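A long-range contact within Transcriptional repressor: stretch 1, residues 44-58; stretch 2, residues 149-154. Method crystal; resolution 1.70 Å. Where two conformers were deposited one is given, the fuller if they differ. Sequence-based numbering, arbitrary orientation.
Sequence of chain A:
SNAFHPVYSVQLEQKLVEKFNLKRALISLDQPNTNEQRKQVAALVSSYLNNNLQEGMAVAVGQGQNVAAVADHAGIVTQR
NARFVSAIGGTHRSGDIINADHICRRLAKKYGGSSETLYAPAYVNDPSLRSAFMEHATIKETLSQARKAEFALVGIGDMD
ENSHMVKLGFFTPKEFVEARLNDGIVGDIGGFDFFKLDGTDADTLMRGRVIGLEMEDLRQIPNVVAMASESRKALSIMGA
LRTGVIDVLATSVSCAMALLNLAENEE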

# COMPACT_ATOMS: atom_id res chain seq x y z
N LEU A 44 8.54 -12.52 22.64
CA LEU A 44 8.69 -11.59 23.75
C LEU A 44 8.22 -10.22 23.27
O LEU A 44 7.59 -9.48 24.03
CB LEU A 44 10.17 -11.51 24.14
CG LEU A 44 10.74 -12.84 24.66
CD1 LEU A 44 12.22 -12.62 25.00
CD2 LEU A 44 9.97 -13.33 25.89
N VAL A 45 8.53 -9.89 22.03
CA VAL A 45 8.09 -8.57 21.51
C VAL A 45 6.55 -8.51 21.39
O VAL A 45 5.92 -7.47 21.69
CB VAL A 45 8.75 -8.25 20.16
CG1 VAL A 45 8.17 -6.93 19.58
CG2 VAL A 45 10.26 -8.12 20.36
N SER A 46 5.94 -9.62 20.97
CA SER A 46 4.47 -9.71 20.82
C SER A 46 3.77 -9.42 22.16
O SER A 46 2.77 -8.68 22.23
CB SER A 46 4.05 -11.09 20.31
OG SER A 46 2.62 -11.20 20.18
N SER A 47 4.29 -10.03 23.21
CA SER A 47 3.76 -9.83 24.54
C SER A 47 3.96 -8.39 25.02
O SER A 47 3.04 -7.81 25.62
CB SER A 47 4.39 -10.81 25.52
OG SER A 47 3.88 -10.52 26.80
N TYR A 48 5.15 -7.84 24.78
CA TYR A 48 5.43 -6.44 25.12
C TYR A 48 4.41 -5.52 24.42
O TYR A 48 3.83 -4.64 25.06
CB TYR A 48 6.90 -6.07 24.76
CG TYR A 48 7.16 -4.57 24.76
CD1 TYR A 48 7.51 -3.91 25.93
CD2 TYR A 48 7.03 -3.83 23.59
CE1 TYR A 48 7.74 -2.51 25.92
CE2 TYR A 48 7.26 -2.47 23.57
CZ TYR A 48 7.60 -1.82 24.73
OH TYR A 48 7.79 -0.45 24.68
N LEU A 49 4.19 -5.71 23.13
CA LEU A 49 3.20 -4.88 22.43
C LEU A 49 1.79 -5.12 22.94
O LEU A 49 0.99 -4.17 23.10
CB LEU A 49 3.22 -5.14 20.93
CG LEU A 49 4.47 -4.63 20.22
CD1 LEU A 49 4.36 -5.01 18.74
CD2 LEU A 49 4.58 -3.11 20.35
N ASN A 50 1.47 -6.37 23.24
CA ASN A 50 0.14 -6.66 23.79
C ASN A 50 -0.17 -5.83 25.03
O ASN A 50 -1.28 -5.30 25.19
CB ASN A 50 0.05 -8.16 24.16
CG ASN A 50 -1.32 -8.56 24.66
OD1 ASN A 50 -2.34 -8.13 24.12
ND2 ASN A 50 -1.35 -9.43 25.67
N ASN A 51 0.82 -5.71 25.92
CA ASN A 51 0.63 -4.96 27.16
C ASN A 51 0.75 -3.45 26.99
O ASN A 51 0.14 -2.70 27.75
CB ASN A 51 1.65 -5.40 28.20
CG ASN A 51 1.45 -6.83 28.65
OD1 ASN A 51 0.33 -7.29 28.82
ND2 ASN A 51 2.55 -7.53 28.89
N ASN A 52 1.52 -2.98 26.02
CA ASN A 52 1.85 -1.54 26.01
C ASN A 52 1.20 -0.70 24.93
O ASN A 52 1.09 0.52 25.08
CB ASN A 52 3.37 -1.34 25.97
CG ASN A 52 4.03 -1.73 27.27
OD1 ASN A 52 4.09 -0.93 28.19
ND2 ASN A 52 4.48 -2.99 27.38
N LEU A 53 0.76 -1.33 23.85
CA LEU A 53 0.24 -0.59 22.70
C LEU A 53 -1.24 -0.25 22.94
O LEU A 53 -2.11 -1.10 22.79
CB LEU A 53 0.44 -1.42 21.42
CG LEU A 53 -0.11 -0.81 20.14
CD1 LEU A 53 0.53 0.56 19.89
CD2 LEU A 53 0.18 -1.78 18.97
N GLN A 54 -1.54 0.99 23.31
CA GLN A 54 -2.93 1.34 23.64
C GLN A 54 -3.75 1.70 22.40
O GLN A 54 -3.19 2.10 21.38
CB GLN A 54 -2.95 2.53 24.62
CG GLN A 54 -2.16 2.28 25.93
CD GLN A 54 -2.65 1.03 26.65
OE1 GLN A 54 -3.79 0.97 27.11
NE2 GLN A 54 -1.79 0.01 26.73
N GLU A 55 -5.07 1.57 22.51
CA GLU A 55 -5.97 2.09 21.48
C GLU A 55 -5.56 3.52 21.14
O GLU A 55 -5.27 4.32 22.04
CB GLU A 55 -7.42 2.07 21.98
CG GLU A 55 -7.63 2.85 23.27
CD GLU A 55 -9.09 3.17 23.53
OE1 GLU A 55 -9.96 2.49 22.94
OE2 GLU A 55 -9.37 4.10 24.32
N GLY A 56 -5.53 3.84 19.85
CA GLY A 56 -5.19 5.20 19.44
C GLY A 56 -3.70 5.49 19.27
O GLY A 56 -3.32 6.57 18.81
N MSE A 57 -2.84 4.56 19.69
CA MSE A 57 -1.40 4.71 19.49
C MSE A 57 -1.02 4.07 18.17
O MSE A 57 -1.81 3.32 17.57
CB MSE A 57 -0.61 4.07 20.64
CG MSE A 57 -0.95 4.71 21.98
SE MSE A 57 0.26 4.08 23.37
CE MSE A 57 -0.32 5.26 24.79
N ALA A 58 0.18 4.38 17.74
CA ALA A 58 0.68 3.94 16.45
C ALA A 58 2.07 3.34 16.57
O ALA A 58 2.84 3.69 17.48
CB ALA A 58 0.74 5.13 15.51
N ALA A 149 4.83 8.40 15.75
CA ALA A 149 4.37 7.20 16.42
C ALA A 149 4.96 7.07 17.82
O ALA A 149 6.09 7.49 18.08
CB ALA A 149 4.75 5.94 15.60
N GLU A 150 4.21 6.42 18.70
CA GLU A 150 4.67 6.09 20.04
C GLU A 150 5.76 4.98 20.03
O GLU A 150 6.60 4.96 20.89
CB GLU A 150 3.48 5.58 20.88
CG GLU A 150 2.44 6.68 21.31
CD GLU A 150 1.34 6.94 20.29
OE1 GLU A 150 0.34 7.59 20.66
OE2 GLU A 150 1.44 6.48 19.13
N PHE A 151 5.66 4.04 19.08
CA PHE A 151 6.59 2.91 18.98
C PHE A 151 7.17 2.82 17.59
O PHE A 151 6.55 3.28 16.64
CB PHE A 151 5.85 1.57 19.19
CG PHE A 151 5.15 1.47 20.52
CD1 PHE A 151 3.86 2.01 20.68
CD2 PHE A 151 5.77 0.81 21.58
CE1 PHE A 151 3.21 1.92 21.90
CE2 PHE A 151 5.12 0.72 22.82
CZ PHE A 151 3.83 1.27 22.96
N ALA A 152 8.34 2.15 17.48
CA ALA A 152 8.82 1.70 16.17
C ALA A 152 9.18 0.24 16.34
O ALA A 152 9.65 -0.17 17.41
CB ALA A 152 10.06 2.53 15.70
N LEU A 153 8.94 -0.56 15.31
CA LEU A 153 9.28 -1.97 15.39
C LEU A 153 10.27 -2.21 14.24
O LEU A 153 9.91 -2.13 13.07
CB LEU A 153 7.98 -2.78 15.26
CG LEU A 153 8.12 -4.28 15.25
CD1 LEU A 153 8.62 -4.73 16.64
CD2 LEU A 153 6.74 -4.84 14.95
N VAL A 154 11.54 -2.41 14.57
CA VAL A 154 12.53 -2.48 13.50
C VAL A 154 13.50 -3.63 13.73
O VAL A 154 13.75 -4.03 14.89
CB VAL A 154 13.32 -1.16 13.43
CG1 VAL A 154 12.44 -0.02 12.87
CG2 VAL A 154 13.91 -0.79 14.83

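The contact is built around one aromatic side chain. F151 gives up far more surface to stretch 1 than any other residue of stretch 2, and the rest of the packing can be read as the pocket that receives it. Its CA-to-CB bond points toward stretch 1, and chi1 of -59° (m) with chi2 of 84° carries the ring into the space between the last turn of the helix and the loop that follows. The ring meets a mixed set of atoms. Near its plane lie Y48 OH, 3.5 Å from F151 CE2, and N52 O, 3.5 Å from F151 CZ; the slightly positive hydrogens of an aromatic edge are suitable neighbours for such oxygens. Methyl groups close in obliquely: L53 CD1 is 3.6 Å from F151 CE1, and L49 CD2 is 4.3 Å from F151 CD2.

The helical side chains approach stretch 2 by different routes. Y48 and L49 both leave the backbone sideways, and their ends come nearer: Y48 through a t rotamer (chi1 165°), L49 through m,t. V45, one turn earlier, points directly toward the strand, and its CG1 sits 3.7 Å from L153 CD1. L153, in the t,p rotamer, also faces the helix, whereas A152 between it and F151 points away, the usual alternation of a strand. Helix and strand run nearly antiparallel, at 167°, with axes no closer than 11.8 Å, and side chains from both sides meet in the gap between them.

N52 begins toward the strand, and its CB lies 4.0 Å from F151 CZ, but with chi1 at -70° (m) the end of its side chain leads away. Its ND2 donates to Y48 O at 2.9 Å, so the amide is turned back on its own helix while CB stays beside the ring. L53 then leaves helical geometry, its t,p side chain bringing CD1 against the phenyl group.

Beyond the type II turn from Q54 to M57, where G56 adopts phi/psi of 87/-9, a conformation that calls for glycine, the contact becomes polar and backbone-directed. E150 folds its side chain with chi1 -72° (m) and chi2 87° (p), bringing OE2 to the A58 amide: A58 N donates to E150 OE2 at 2.8 Å with an angle of 157°. The same residue is held from its other backbone end, since F151 N donates to A58 O at 3.3 Å. Here the two backbones are close, with the A58 and A149 CA atoms 4.9 Å apart, and A58 CB and A149 CB meet at 4.1 Å.

The selenomethionine M57 links the two regions. Extended as m,t,t, it passes its CG 3.4 Å from E150 OE1 and places SE 3.9 Å from F151 CE1, at the ring edge, 5.3 Å from SE to the centroid of the F151 ring. The design rule is economical: one large ring fills the pocket, while a bent carboxylate side chain and a backbone hydrogen bond tie the two stretches together beside it.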